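Local atomic coordinates of CrtC domain-containing protein (Fusarium vanettenii 77-13-4, PDB entry 7A0Q), a protein that is a fungal kievitone hydratase, a lyase that probably adds water to the plant isoflavonoid phytoalexin kievitone. Residues K29-K34 with T251-N256; L93-N98 with E319-F324; I125-E130 with S134-Y139; A163-F168 with L172-G177. All coordinates share one frame; numbering follows the deposited sequence.

Contact 1: residues K29-K34 with T251-N256; sequences KPENSK and TIRGAN
A salt bridge ties the N-terminal loop, which runs beside strand 171-189, to the C-terminal lipocalin-like barrel of the CrtC fold, joining E31, ahead of strand 58-66, to R253 at the end of strand 245-253. The guanidinium meets the carboxylate end-on, one nitrogen to each oxygen: R253 NH1 donates to E31 OE1 at 2.9 Å and R253 NH2 to E31 OE2 at 2.8 Å. Both hydrogen bonds are nearly straight, the one from NH2 reaching 175°. Each oxygen offers its syn lone pair, and the two flat groups lie 13° apart, which makes this a nearly coplanar, end-on bidentate salt bridge. The two side chains get there differently. E31 runs extended beyond CG, whereas R253 bends at chi2 and again at chi3 (76°), which brings R253 NE within a weak 3.2 Å bond of its neighbour's carbonyl, G254 O. With both oxygens engaged, rotation of the carboxylate is restrained, and the opposite charge would probably stabilise the ionised form of each group. Further bonds tie the pair to its surroundings: T155 OG1 pairs with E31 OE1, while R253 NH1 and NH2 also reach the carbonyls of G156 and E230. Strand 171-189 flanks the pair through S180, which shares a backbone hydrogen bond with E31, and P179, which touches R253; on the barrel side K232 of strand 232-240 touches both side chains.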
loop_
_atom_site.group_PDB
_atom_site.type_symbol
_atom_site.label_atom_id
_atom_site.label_comp_id
_atom_site.label_asym_id
_atom_site.label_seq_id
_atom_site.Cartn_x
_atom_site.Cartn_y
_atom_site.Cartn_z
ATOM N N LYS A 29 12.690 7.454 6.148
ATOM C CA LYS A 29 13.875 6.704 6.544
ATOM C C LYS A 29 13.481 5.259 6.813
ATOM O O LYS A 29 12.337 4.996 7.205
ATOM C CB LYS A 29 14.540 7.324 7.783
ATOM C CG LYS A 29 13.651 7.387 9.005
ATOM C CD LYS A 29 14.317 8.167 10.145
ATOM C CE LYS A 29 14.482 9.642 9.786
ATOM N NZ LYS A 29 14.947 10.490 10.928
ATOM N N PRO A 30 14.385 4.308 6.623
ATOM C CA PRO A 30 14.042 2.902 6.846
ATOM C C PRO A 30 14.175 2.506 8.307
ATOM O O PRO A 30 14.871 3.144 9.103
ATOM C CB PRO A 30 15.065 2.154 5.994
ATOM C CG PRO A 30 16.287 3.046 6.060
ATOM C CD PRO A 30 15.764 4.464 6.116
ATOM N N GLU A 31 13.491 1.419 8.648
ATOM C CA GLU A 31 13.802 0.730 9.886
ATOM C C GLU A 31 14.966 -0.225 9.658
ATOM O O GLU A 31 15.374 -0.497 8.523
ATOM C CB GLU A 31 12.568 -0.005 10.425
ATOM C CG GLU A 31 11.551 0.979 10.955
ATOM C CD GLU A 31 10.243 0.334 11.390
ATOM O OE1 GLU A 31 9.941 -0.796 10.943
ATOM O OE2 GLU A 31 9.527 0.976 12.187
ATOM N N ASN A 32 15.532 -0.715 10.762
ATOM C CA ASN A 32 16.612 -1.687 10.701
ATOM C C ASN A 32 16.343 -2.770 11.747
ATOM O O ASN A 32 17.130 -3.009 12.660
ATOM C CB ASN A 32 17.977 -1.023 10.908
ATOM C CG ASN A 32 19.136 -1.994 10.715
ATOM O OD1 ASN A 32 19.093 -2.875 9.851
ATOM N ND2 ASN A 32 20.182 -1.829 11.516
ATOM N N SER A 33 15.211 -3.450 11.608
ATOM C CA SER A 33 14.783 -4.461 12.563
ATOM C C SER A 33 14.538 -5.787 11.851
ATOM O O SER A 33 14.639 -5.899 10.626
ATOM C CB SER A 33 13.523 -4.006 13.303
ATOM O OG SER A 33 12.666 -3.290 12.436
ATOM N N LYS A 34 14.200 -6.800 12.644
ATOM C CA LYS A 34 13.900 -8.121 12.112
ATOM C C LYS A 34 12.441 -8.176 11.673
ATOM O O LYS A 34 11.564 -7.621 12.338
ATOM C CB LYS A 34 14.183 -9.198 13.160
ATOM C CG LYS A 34 15.553 -9.038 13.834
ATOM C CD LYS A 34 16.659 -8.988 12.781
ATOM C CE LYS A 34 17.787 -9.963 13.092
ATOM N NZ LYS A 34 18.330 -10.587 11.854
ATOM N N THR A 251 -5.355 -2.097 12.169
ATOM C CA THR A 251 -4.285 -2.877 12.775
ATOM C C THR A 251 -3.093 -1.945 12.930
ATOM O O THR A 251 -2.650 -1.328 11.959
ATOM C CB THR A 251 -3.898 -4.092 11.931
ATOM O OG1 THR A 251 -5.058 -4.896 11.653
ATOM C CG2 THR A 251 -2.864 -4.931 12.685
ATOM N N ILE A 252 -2.613 -1.805 14.151
ATOM C CA ILE A 252 -1.508 -0.906 14.435
ATOM C C ILE A 252 -0.365 -1.734 14.987
ATOM O O ILE A 252 -0.513 -2.392 16.020
ATOM C CB ILE A 252 -1.908 0.194 15.427
ATOM C CG1 ILE A 252 -3.123 0.963 14.896
ATOM C CG2 ILE A 252 -0.685 1.092 15.702
ATOM C CD1 ILE A 252 -3.592 2.096 15.805
ATOM N N ARG A 253 0.774 -1.708 14.294
ATOM C CA ARG A 253 1.987 -2.308 14.815
ATOM C C ARG A 253 2.753 -1.233 15.566
ATOM O O ARG A 253 3.015 -0.162 15.015
ATOM C CB ARG A 253 2.841 -2.885 13.686
ATOM C CG ARG A 253 4.071 -3.639 14.180
ATOM C CD ARG A 253 5.299 -3.286 13.323
ATOM N NE ARG A 253 5.840 -1.967 13.655
ATOM C CZ ARG A 253 6.861 -1.389 13.017
ATOM N NH1 ARG A 253 7.458 -1.993 11.988
ATOM N NH2 ARG A 253 7.289 -0.194 13.404
ATOM N N GLY A 254 3.074 -1.506 16.820
ATOM C CA GLY A 254 3.886 -0.613 17.616
ATOM C C GLY A 254 5.312 -1.108 17.747
ATOM O O GLY A 254 5.875 -1.718 16.827
ATOM N N ALA A 255 5.909 -0.822 18.900
ATOM C CA ALA A 255 7.227 -1.329 19.233
ATOM C C ALA A 255 7.135 -2.764 19.737
ATOM O O ALA A 255 6.093 -3.213 20.219
ATOM C CB ALA A 255 7.884 -0.440 20.295
ATOM N N ASN A 256 8.250 -3.490 19.623
ATOM C CA ASN A 256 8.399 -4.803 20.255
ATOM C C ASN A 256 7.318 -5.789 19.804
ATOM O O ASN A 256 6.876 -6.637 20.581
ATOM C CB ASN A 256 8.413 -4.663 21.781
ATOM C CG ASN A 256 9.504 -3.709 22.265
ATOM O OD1 ASN A 256 10.692 -3.975 22.087
ATOM N ND2 ASN A 256 9.104 -2.596 22.871
#

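Contact 2: residues L93-N98 with E319-F324; sequences LNLETN and EGFITF
L93 and F321 mark the closest backbone approach, their CA atoms 8.2 Å apart, and no hydrogen bond crosses between 93-98 and 319-324, so the two segments meet through side chains alone. F321 is the shared partner of two leucines. L93 sets its CD2 methyl against F321 CB at 3.7 Å, at the root of the side chain, while both methyls of L95 meet the CD2-CE2 side of the ring: L95 CD2 lies 3.6 Å from F321 CD2 and L95 CD1 3.9 Å from F321 CE2. Both leucines cross the phenylalanine at about a right angle. With its CG anti to the backbone N (chi1 -176°), F321 projects its ring towards L95. The turn that carries L95 is held by N94, whose OD1 accepts from E96 N at 2.7 Å in an Asx turn and from T97 N at 3.1 Å. The first donor lies in the carbonyl plane; the second stands well above it. All three touching residues are buried, and the contact joins the N-terminal lipocalin domain to the C-terminal barrel. Around it, Y302 of strand 295-308 and F26 meet the F321 ring edge-to-face, V74 of strand 72-81 touches F321, and Y336 of strand 331-343 packs on it from the next barrel strand.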
loop_
_atom_site.group_PDB
_atom_site.type_symbol
_atom_site.label_atom_id
_atom_site.label_comp_id
_atom_site.label_asym_id
_atom_site.label_seq_id
_atom_site.Cartn_x
_atom_site.Cartn_y
_atom_site.Cartn_z
ATOM N N LEU A 93 4.890 10.273 -8.152
ATOM C CA LEU A 93 4.440 11.587 -7.713
ATOM C C LEU A 93 5.659 12.375 -7.266
ATOM O O LEU A 93 6.397 11.924 -6.386
ATOM C CB LEU A 93 3.423 11.481 -6.568
ATOM C CG LEU A 93 2.932 12.806 -5.969
ATOM C CD1 LEU A 93 2.094 13.586 -6.981
ATOM C CD2 LEU A 93 2.163 12.580 -4.668
ATOM N N ASN A 94 5.875 13.534 -7.885
ATOM C CA ASN A 94 6.919 14.462 -7.467
ATOM C C ASN A 94 6.367 15.341 -6.349
ATOM O O ASN A 94 5.416 16.100 -6.564
ATOM C CB ASN A 94 7.374 15.306 -8.660
ATOM C CG ASN A 94 8.511 16.266 -8.313
ATOM O OD1 ASN A 94 8.507 16.903 -7.264
ATOM N ND2 ASN A 94 9.479 16.386 -9.214
ATOM N N LEU A 95 6.965 15.256 -5.158
ATOM C CA LEU A 95 6.406 15.962 -4.013
ATOM C C LEU A 95 6.683 17.460 -4.050
ATOM O O LEU A 95 6.018 18.212 -3.330
ATOM C CB LEU A 95 6.938 15.367 -2.710
ATOM C CG LEU A 95 6.529 13.913 -2.451
ATOM C CD1 LEU A 95 6.925 13.490 -1.037
ATOM C CD2 LEU A 95 5.033 13.718 -2.670
ATOM N N GLU A 96 7.635 17.903 -4.874
ATOM C CA GLU A 96 7.885 19.335 -4.997
ATOM C C GLU A 96 6.896 19.999 -5.948
ATOM O O GLU A 96 6.376 21.081 -5.655
ATOM C CB GLU A 96 9.314 19.582 -5.481
ATOM C CG GLU A 96 9.665 21.063 -5.622
ATOM C CD GLU A 96 10.747 21.317 -6.662
ATOM O OE1 GLU A 96 10.850 22.468 -7.141
ATOM O OE2 GLU A 96 11.489 20.368 -7.006
ATOM N N THR A 97 6.626 19.372 -7.090
ATOM C CA THR A 97 5.871 20.000 -8.166
ATOM C C THR A 97 4.467 19.447 -8.342
ATOM O O THR A 97 3.687 20.030 -9.108
ATOM C CB THR A 97 6.619 19.834 -9.494
ATOM O OG1 THR A 97 6.603 18.446 -9.864
ATOM C CG2 THR A 97 8.055 20.300 -9.352
ATOM N N ASN A 98 4.134 18.341 -7.673
ATOM C CA ASN A 98 2.897 17.574 -7.831
ATOM C C ASN A 98 2.802 16.857 -9.172
ATOM O O ASN A 98 1.739 16.305 -9.487
ATOM C CB ASN A 98 1.636 18.429 -7.641
ATOM C CG ASN A 98 1.481 18.935 -6.222
ATOM O OD1 ASN A 98 2.040 18.371 -5.279
ATOM N ND2 ASN A 98 0.722 20.012 -6.062
ATOM N N GLU A 319 -4.905 6.121 -5.514
ATOM C CA GLU A 319 -3.768 5.657 -4.720
ATOM C C GLU A 319 -2.923 6.884 -4.414
ATOM O O GLU A 319 -2.013 7.225 -5.168
ATOM C CB GLU A 319 -2.981 4.595 -5.453
ATOM C CG GLU A 319 -3.777 3.393 -5.838
ATOM C CD GLU A 319 -3.813 2.357 -4.744
ATOM O OE1 GLU A 319 -3.212 2.583 -3.668
ATOM O OE2 GLU A 319 -4.444 1.309 -4.977
ATOM N N GLY A 320 -3.229 7.537 -3.299
ATOM C CA GLY A 320 -2.756 8.884 -3.076
ATOM C C GLY A 320 -1.886 9.074 -1.853
ATOM O O GLY A 320 -2.199 8.595 -0.759
ATOM N N PHE A 321 -0.775 9.776 -2.042
ATOM C CA PHE A 321 -0.002 10.273 -0.912
ATOM C C PHE A 321 -0.858 11.235 -0.099
ATOM O O PHE A 321 -1.569 12.073 -0.659
ATOM C CB PHE A 321 1.252 10.983 -1.429
ATOM C CG PHE A 321 2.175 11.467 -0.356
ATOM C CD1 PHE A 321 2.733 10.587 0.559
ATOM C CD2 PHE A 321 2.515 12.814 -0.279
ATOM C CE1 PHE A 321 3.606 11.040 1.541
ATOM C CE2 PHE A 321 3.385 13.280 0.698
ATOM C CZ PHE A 321 3.938 12.398 1.612
ATOM N N ILE A 322 -0.801 11.099 1.226
ATOM C CA ILE A 322 -1.591 11.921 2.139
ATOM C C ILE A 322 -0.701 12.392 3.281
ATOM O O ILE A 322 0.310 11.763 3.614
ATOM C CB ILE A 322 -2.819 11.165 2.710
ATOM C CG1 ILE A 322 -2.363 9.964 3.549
ATOM C CG2 ILE A 322 -3.785 10.740 1.595
ATOM C CD1 ILE A 322 -3.488 9.270 4.328
ATOM N N THR A 323 -1.084 13.514 3.890
ATOM C CA THR A 323 -0.503 13.962 5.146
ATOM C C THR A 323 -1.616 14.077 6.176
ATOM O O THR A 323 -2.800 14.130 5.832
ATOM C CB THR A 323 0.219 15.315 5.009
ATOM O OG1 THR A 323 -0.730 16.305 4.595
ATOM C CG2 THR A 323 1.355 15.238 3.987
ATOM N N PHE A 324 -1.244 14.092 7.452
ATOM C CA PHE A 324 -2.281 14.186 8.464
ATOM C C PHE A 324 -1.727 14.800 9.737
ATOM O O PHE A 324 -0.519 14.797 9.993
ATOM C CB PHE A 324 -2.935 12.818 8.761
ATOM C CG PHE A 324 -2.001 11.791 9.349
ATOM C CD1 PHE A 324 -1.299 10.918 8.526
ATOM C CD2 PHE A 324 -1.845 11.677 10.721
ATOM C CE1 PHE A 324 -0.447 9.968 9.066
ATOM C CE2 PHE A 324 -0.994 10.734 11.267
ATOM C CZ PHE A 324 -0.287 9.876 10.433
#

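Contact 3: residues I125-E130 with S134-Y139; sequences IKSESE and SKLRSY
R137 lies alongside K126 on one face of a beta hairpin, R137 CB 4.1 Å from K126 CG, before its guanidinium turns to E128. There R137 NE donates to E128 OE2 at 2.8 Å and 162°, using the anti lone pair of that oxygen; NH2 adds a weak second bond. The carboxylate stands almost perpendicular to the guanidinium (82°), and both nitrogens address the same oxygen, OE2. A bend at chi2 of E128 (-78°) turns the carboxylate toward R137, and K126 NZ makes a long ion pair with the same OE2. Beneath the charges, K126 and R137 form an antiparallel hydrogen-bonded pair, with K126 N to R137 O at 2.9 Å and R137 N to K126 O at 2.8 Å. On the other face I125 CG1 touches S138 OG at 3.6 Å, and L136 CD2 rests on S127 CB. Past the strand end the pairing continues from E128 N to K135 O, and S127 OG accepts from S129 N in an ST turn and is also hydrogen-bonded to N132 OD1. The hairpin sits between strands 117-120 and 145-152: V118 touches I125, D148 takes R137 NH1 in a second salt bridge, and Y151 bonds S138 OG.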
loop_
_atom_site.group_PDB
_atom_site.type_symbol
_atom_site.label_atom_id
_atom_site.label_comp_id
_atom_site.label_asym_id
_atom_site.label_seq_id
_atom_site.Cartn_x
_atom_site.Cartn_y
_atom_site.Cartn_z
ATOM N N ILE A 125 7.030 -7.186 -10.277
ATOM C CA ILE A 125 7.579 -7.316 -8.929
ATOM C C ILE A 125 8.216 -8.692 -8.835
ATOM O O ILE A 125 7.629 -9.686 -9.275
ATOM C CB ILE A 125 6.496 -7.119 -7.847
ATOM C CG1 ILE A 125 5.965 -5.675 -7.883
ATOM C CG2 ILE A 125 7.043 -7.463 -6.460
ATOM C CD1 ILE A 125 4.730 -5.440 -7.015
ATOM N N LYS A 126 9.441 -8.757 -8.326
ATOM C CA LYS A 126 10.073 -10.062 -8.230
ATOM C C LYS A 126 10.954 -10.125 -6.996
ATOM O O LYS A 126 11.465 -9.109 -6.515
ATOM C CB LYS A 126 10.905 -10.381 -9.481
ATOM C CG LYS A 126 12.076 -9.444 -9.702
ATOM C CD LYS A 126 12.824 -9.762 -11.017
ATOM C CE LYS A 126 13.433 -11.160 -10.998
ATOM N NZ LYS A 126 14.386 -11.374 -12.141
ATOM N N SER A 127 11.158 -11.337 -6.508
ATOM C CA SER A 127 12.095 -11.532 -5.422
ATOM C C SER A 127 13.489 -11.767 -5.990
ATOM O O SER A 127 13.656 -12.457 -7.002
ATOM C CB SER A 127 11.682 -12.706 -4.545
ATOM O OG SER A 127 12.772 -13.114 -3.739
ATOM N N GLU A 128 14.483 -11.177 -5.329
ATOM C CA GLU A 128 15.896 -11.388 -5.627
ATOM C C GLU A 128 16.594 -12.047 -4.445
ATOM O O GLU A 128 17.789 -11.845 -4.226
ATOM C CB GLU A 128 16.590 -10.073 -5.980
ATOM C CG GLU A 128 15.926 -9.240 -7.073
ATOM C CD GLU A 128 16.211 -9.754 -8.472
ATOM O OE1 GLU A 128 16.683 -10.908 -8.596
ATOM O OE2 GLU A 128 15.966 -9.002 -9.451
ATOM N N SER A 129 15.848 -12.813 -3.650
ATOM C CA SER A 129 16.386 -13.422 -2.444
ATOM C C SER A 129 15.671 -14.742 -2.203
ATOM O O SER A 129 14.482 -14.877 -2.495
ATOM C CB SER A 129 16.213 -12.509 -1.228
ATOM O OG SER A 129 14.851 -12.091 -1.107
ATOM N N GLU A 130 16.405 -15.716 -1.655
ATOM C CA GLU A 130 15.805 -17.021 -1.390
ATOM C C GLU A 130 14.707 -16.931 -0.332
ATOM O O GLU A 130 13.738 -17.696 -0.383
ATOM C CB GLU A 130 16.883 -18.029 -0.976
ATOM C CG GLU A 130 17.837 -18.392 -2.122
ATOM C CD GLU A 130 18.628 -19.672 -1.877
ATOM O OE1 GLU A 130 19.135 -20.244 -2.865
ATOM O OE2 GLU A 130 18.755 -20.098 -0.710
ATOM N N SER A 134 14.741 -10.417 1.991
ATOM C CA SER A 134 15.989 -9.660 2.055
ATOM C C SER A 134 16.239 -8.836 0.804
ATOM O O SER A 134 16.958 -7.830 0.872
ATOM C CB SER A 134 17.167 -10.606 2.289
ATOM O OG SER A 134 17.079 -11.205 3.565
ATOM N N LYS A 135 15.655 -9.218 -0.329
ATOM C CA LYS A 135 15.736 -8.383 -1.521
ATOM C C LYS A 135 14.530 -8.661 -2.400
ATOM O O LYS A 135 14.359 -9.779 -2.887
ATOM C CB LYS A 135 17.034 -8.616 -2.296
ATOM C CG LYS A 135 17.309 -7.515 -3.314
ATOM C CD LYS A 135 18.682 -7.684 -3.958
ATOM C CE LYS A 135 18.941 -6.577 -4.973
ATOM N NZ LYS A 135 20.225 -6.818 -5.713
ATOM N N LEU A 136 13.716 -7.632 -2.588
ATOM C CA LEU A 136 12.571 -7.620 -3.483
ATOM C C LEU A 136 12.761 -6.465 -4.451
ATOM O O LEU A 136 13.472 -5.503 -4.147
ATOM C CB LEU A 136 11.257 -7.445 -2.702
ATOM C CG LEU A 136 10.925 -8.570 -1.729
ATOM C CD1 LEU A 136 9.836 -8.102 -0.745
ATOM C CD2 LEU A 136 10.470 -9.800 -2.488
ATOM N N ARG A 137 12.117 -6.548 -5.615
ATOM C CA ARG A 137 12.299 -5.549 -6.663
ATOM C C ARG A 137 10.958 -5.183 -7.276
ATOM O O ARG A 137 10.214 -6.069 -7.706
ATOM C CB ARG A 137 13.250 -6.057 -7.755
ATOM C CG ARG A 137 13.544 -5.023 -8.856
ATOM C CD ARG A 137 14.365 -5.624 -10.024
ATOM N NE ARG A 137 15.602 -6.241 -9.556
ATOM C CZ ARG A 137 16.746 -5.583 -9.361
ATOM N NH1 ARG A 137 16.815 -4.280 -9.595
ATOM N NH2 ARG A 137 17.818 -6.228 -8.923
ATOM N N SER A 138 10.658 -3.881 -7.312
ATOM C CA SER A 138 9.538 -3.325 -8.072
ATOM C C SER A 138 10.110 -2.527 -9.233
ATOM O O SER A 138 10.892 -1.600 -9.016
ATOM C CB SER A 138 8.647 -2.425 -7.207
ATOM O OG SER A 138 7.995 -3.170 -6.193
ATOM N N TYR A 139 9.718 -2.866 -10.459
ATOM C CA TYR A 139 10.335 -2.224 -11.614
ATOM C C TYR A 139 9.303 -1.934 -12.694
ATOM O O TYR A 139 8.288 -2.626 -12.829
ATOM C CB TYR A 139 11.482 -3.075 -12.180
ATOM C CG TYR A 139 11.024 -4.393 -12.750
ATOM C CD1 TYR A 139 10.790 -5.484 -11.915
ATOM C CD2 TYR A 139 10.799 -4.546 -14.114
ATOM C CE1 TYR A 139 10.354 -6.694 -12.422
ATOM C CE2 TYR A 139 10.366 -5.763 -14.638
ATOM C CZ TYR A 139 10.154 -6.830 -13.784
ATOM O OH TYR A 139 9.715 -8.040 -14.275
#

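Contact 4: residues A163-F168 with L172-G177; sequences AGTFQF and LTWEFG
T173 and F166 form the hydrogen-bonded pair of a beta hairpin in the N-terminal lipocalin domain, where strands 158-168 and 171-189 run antiparallel. T173 N donates to F166 O at 2.9 Å in an almost straight bond (179°), and F166 N returns a 3.1 Å bond to T173 O. T173 O has a second donor, T165 OG1 at 2.8 Å, which reaches it from the face opposite F166 N. The threonine hydroxyl reaches it because OG1 is anti to the backbone N (chi1 -176°), a position that also puts OG1 over one face of the W174 indole, offset toward the rim. Two residues along, beyond the T165-W174 non-hydrogen-bonded pair, E175 N donates to G164 O, and Y45 OH gives that acceptor another partner. G164 has a positive phi, and at its backbone angles a CB would press on the preceding carbonyl oxygen. Two side-chain oxygens find partners beyond the hairpin: T173 OG1 bonds to Q208 NE2 and W209 O of strand 202-210, and E175 OE1 accepts from W236 NE1 of the barrel. At the turn end, a water donates to F168 O; its approach to L172 O is unusually short and doubtful in detail. Among the apolar contacts, F168 CB packs against T173 CB at 3.5 Å. E175 OE1, a polar atom, lies at the edge of the F166 ring, near its plane. Over the face of that same ring T173 CG2 makes a CH-pi contact, 3.5 Å from the F166 centroid and only 14° off the normal.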
loop_
_atom_site.group_PDB
_atom_site.type_symbol
_atom_site.label_atom_id
_atom_site.label_comp_id
_atom_site.label_asym_id
_atom_site.label_seq_id
_atom_site.Cartn_x
_atom_site.Cartn_y
_atom_site.Cartn_z
ATOM N N ALA A 163 -3.202 -11.450 13.599
ATOM C CA ALA A 163 -2.456 -12.655 13.255
ATOM C C ALA A 163 -2.302 -12.838 11.752
ATOM O O ALA A 163 -1.792 -13.877 11.316
ATOM C CB ALA A 163 -3.123 -13.894 13.863
ATOM N N GLY A 164 -2.738 -11.870 10.951
ATOM C CA GLY A 164 -2.463 -11.863 9.526
ATOM C C GLY A 164 -3.652 -12.152 8.643
ATOM O O GLY A 164 -3.489 -12.174 7.419
ATOM N N THR A 165 -4.843 -12.374 9.218
ATOM C CA THR A 165 -6.021 -12.725 8.428
ATOM C C THR A 165 -7.261 -12.046 9.000
ATOM O O THR A 165 -7.346 -11.779 10.199
ATOM C CB THR A 165 -6.211 -14.257 8.377
ATOM O OG1 THR A 165 -7.320 -14.593 7.528
ATOM C CG2 THR A 165 -6.429 -14.837 9.785
ATOM N N PHE A 166 -8.220 -11.752 8.120
ATOM C CA PHE A 166 -9.498 -11.195 8.570
ATOM C C PHE A 166 -10.546 -11.426 7.480
ATOM O O PHE A 166 -10.231 -11.831 6.357
ATOM C CB PHE A 166 -9.369 -9.705 8.951
ATOM C CG PHE A 166 -8.992 -8.782 7.811
ATOM C CD1 PHE A 166 -7.653 -8.542 7.506
ATOM C CD2 PHE A 166 -9.972 -8.106 7.079
ATOM C CE1 PHE A 166 -7.300 -7.673 6.477
ATOM C CE2 PHE A 166 -9.627 -7.241 6.055
ATOM C CZ PHE A 166 -8.278 -7.018 5.747
ATOM N N GLN A 167 -11.812 -11.192 7.839
ATOM C CA GLN A 167 -12.917 -11.399 6.905
ATOM C C GLN A 167 -12.986 -10.259 5.887
ATOM O O GLN A 167 -12.987 -9.082 6.259
ATOM C CB GLN A 167 -14.238 -11.510 7.671
ATOM C CG GLN A 167 -15.408 -11.958 6.800
ATOM C CD GLN A 167 -15.502 -13.463 6.700
ATOM O OE1 GLN A 167 -14.610 -14.179 7.157
ATOM N NE2 GLN A 167 -16.599 -13.961 6.121
ATOM N N PHE A 168 -13.047 -10.611 4.597
ATOM C CA PHE A 168 -12.914 -9.637 3.505
ATOM C C PHE A 168 -13.827 -10.083 2.374
ATOM O O PHE A 168 -13.484 -10.997 1.617
ATOM C CB PHE A 168 -11.464 -9.553 3.040
ATOM C CG PHE A 168 -11.190 -8.485 2.006
ATOM C CD1 PHE A 168 -11.205 -7.150 2.347
ATOM C CD2 PHE A 168 -10.863 -8.834 0.699
ATOM C CE1 PHE A 168 -10.931 -6.165 1.418
ATOM C CE2 PHE A 168 -10.574 -7.851 -0.247
ATOM C CZ PHE A 168 -10.612 -6.514 0.116
ATOM N N LEU A 172 -12.304 -15.015 3.400
ATOM C CA LEU A 172 -11.118 -14.592 4.133
ATOM C C LEU A 172 -10.119 -13.881 3.229
ATOM O O LEU A 172 -10.027 -14.153 2.029
ATOM C CB LEU A 172 -10.449 -15.804 4.785
ATOM C CG LEU A 172 -11.381 -16.563 5.729
ATOM C CD1 LEU A 172 -10.824 -17.951 6.018
ATOM C CD2 LEU A 172 -11.573 -15.759 6.999
ATOM N N THR A 173 -9.385 -12.940 3.818
ATOM C CA THR A 173 -8.160 -12.449 3.211
ATOM C C THR A 173 -7.003 -12.676 4.170
ATOM O O THR A 173 -7.177 -12.806 5.384
ATOM C CB THR A 173 -8.243 -10.961 2.826
ATOM O OG1 THR A 173 -7.170 -10.648 1.915
ATOM C CG2 THR A 173 -8.128 -10.058 4.051
ATOM N N TRP A 174 -5.811 -12.754 3.585
ATOM C CA TRP A 174 -4.560 -12.833 4.328
ATOM C C TRP A 174 -3.716 -11.665 3.865
ATOM O O TRP A 174 -3.584 -11.452 2.661
ATOM C CB TRP A 174 -3.826 -14.157 4.062
ATOM C CG TRP A 174 -4.546 -15.338 4.625
ATOM C CD1 TRP A 174 -4.336 -15.923 5.835
ATOM C CD2 TRP A 174 -5.606 -16.067 4.001
ATOM N NE1 TRP A 174 -5.210 -16.977 6.013
ATOM C CE2 TRP A 174 -5.997 -17.085 4.897
ATOM C CE3 TRP A 174 -6.269 -15.952 2.771
ATOM C CZ2 TRP A 174 -7.020 -17.991 4.601
ATOM C CZ3 TRP A 174 -7.291 -16.854 2.480
ATOM C CH2 TRP A 174 -7.651 -17.860 3.393
ATOM N N GLU A 175 -3.189 -10.884 4.810
ATOM C CA GLU A 175 -2.485 -9.665 4.428
ATOM C C GLU A 175 -1.411 -9.319 5.452
ATOM O O GLU A 175 -1.678 -9.312 6.656
ATOM C CB GLU A 175 -3.468 -8.487 4.291
ATOM C CG GLU A 175 -2.794 -7.166 3.851
ATOM C CD GLU A 175 -3.619 -5.921 4.180
ATOM O OE1 GLU A 175 -4.620 -6.024 4.930
ATOM O OE2 GLU A 175 -3.252 -4.825 3.711
ATOM N N PHE A 176 -0.201 -9.004 4.971
ATOM C CA PHE A 176 0.818 -8.416 5.832
ATOM C C PHE A 176 1.477 -7.237 5.127
ATOM O O PHE A 176 1.565 -7.182 3.898
ATOM C CB PHE A 176 1.879 -9.443 6.300
ATOM C CG PHE A 176 2.695 -10.071 5.190
ATOM C CD1 PHE A 176 2.304 -11.285 4.621
ATOM C CD2 PHE A 176 3.883 -9.495 4.774
ATOM C CE1 PHE A 176 3.058 -11.888 3.637
ATOM C CE2 PHE A 176 4.641 -10.099 3.776
ATOM C CZ PHE A 176 4.224 -11.289 3.210
ATOM N N GLY A 177 1.904 -6.279 5.937
ATOM C CA GLY A 177 2.628 -5.113 5.455
ATOM C C GLY A 177 4.025 -5.105 6.044
ATOM O O GLY A 177 4.215 -5.453 7.210
HETATM O O HOH W 1 -11.122 -12.506 0.463
#

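In the fold
Contacts 1 and 2 are long-range and join the N-terminal part of the chain to the C-terminal barrel; their segments alternate along the sequence, and their centres lie about 23 Å apart. Their chemistry differs: contact 1 is ionic and partly buried, contact 2 apolar with every touching residue buried. Contacts 3 and 4 are local hairpins of the N-terminal lipocalin domain, arranged in series and both nested within the chain loops closed by contacts 1 and 2. Each bridges its strands by backbone bonds, yet contact 3 carries a salt-bridge network on a partly exposed face, whereas contact 4 turns F166 and F168 towards the barrel. Contacts 2 and 4 lie on opposite sides of the chain's centre.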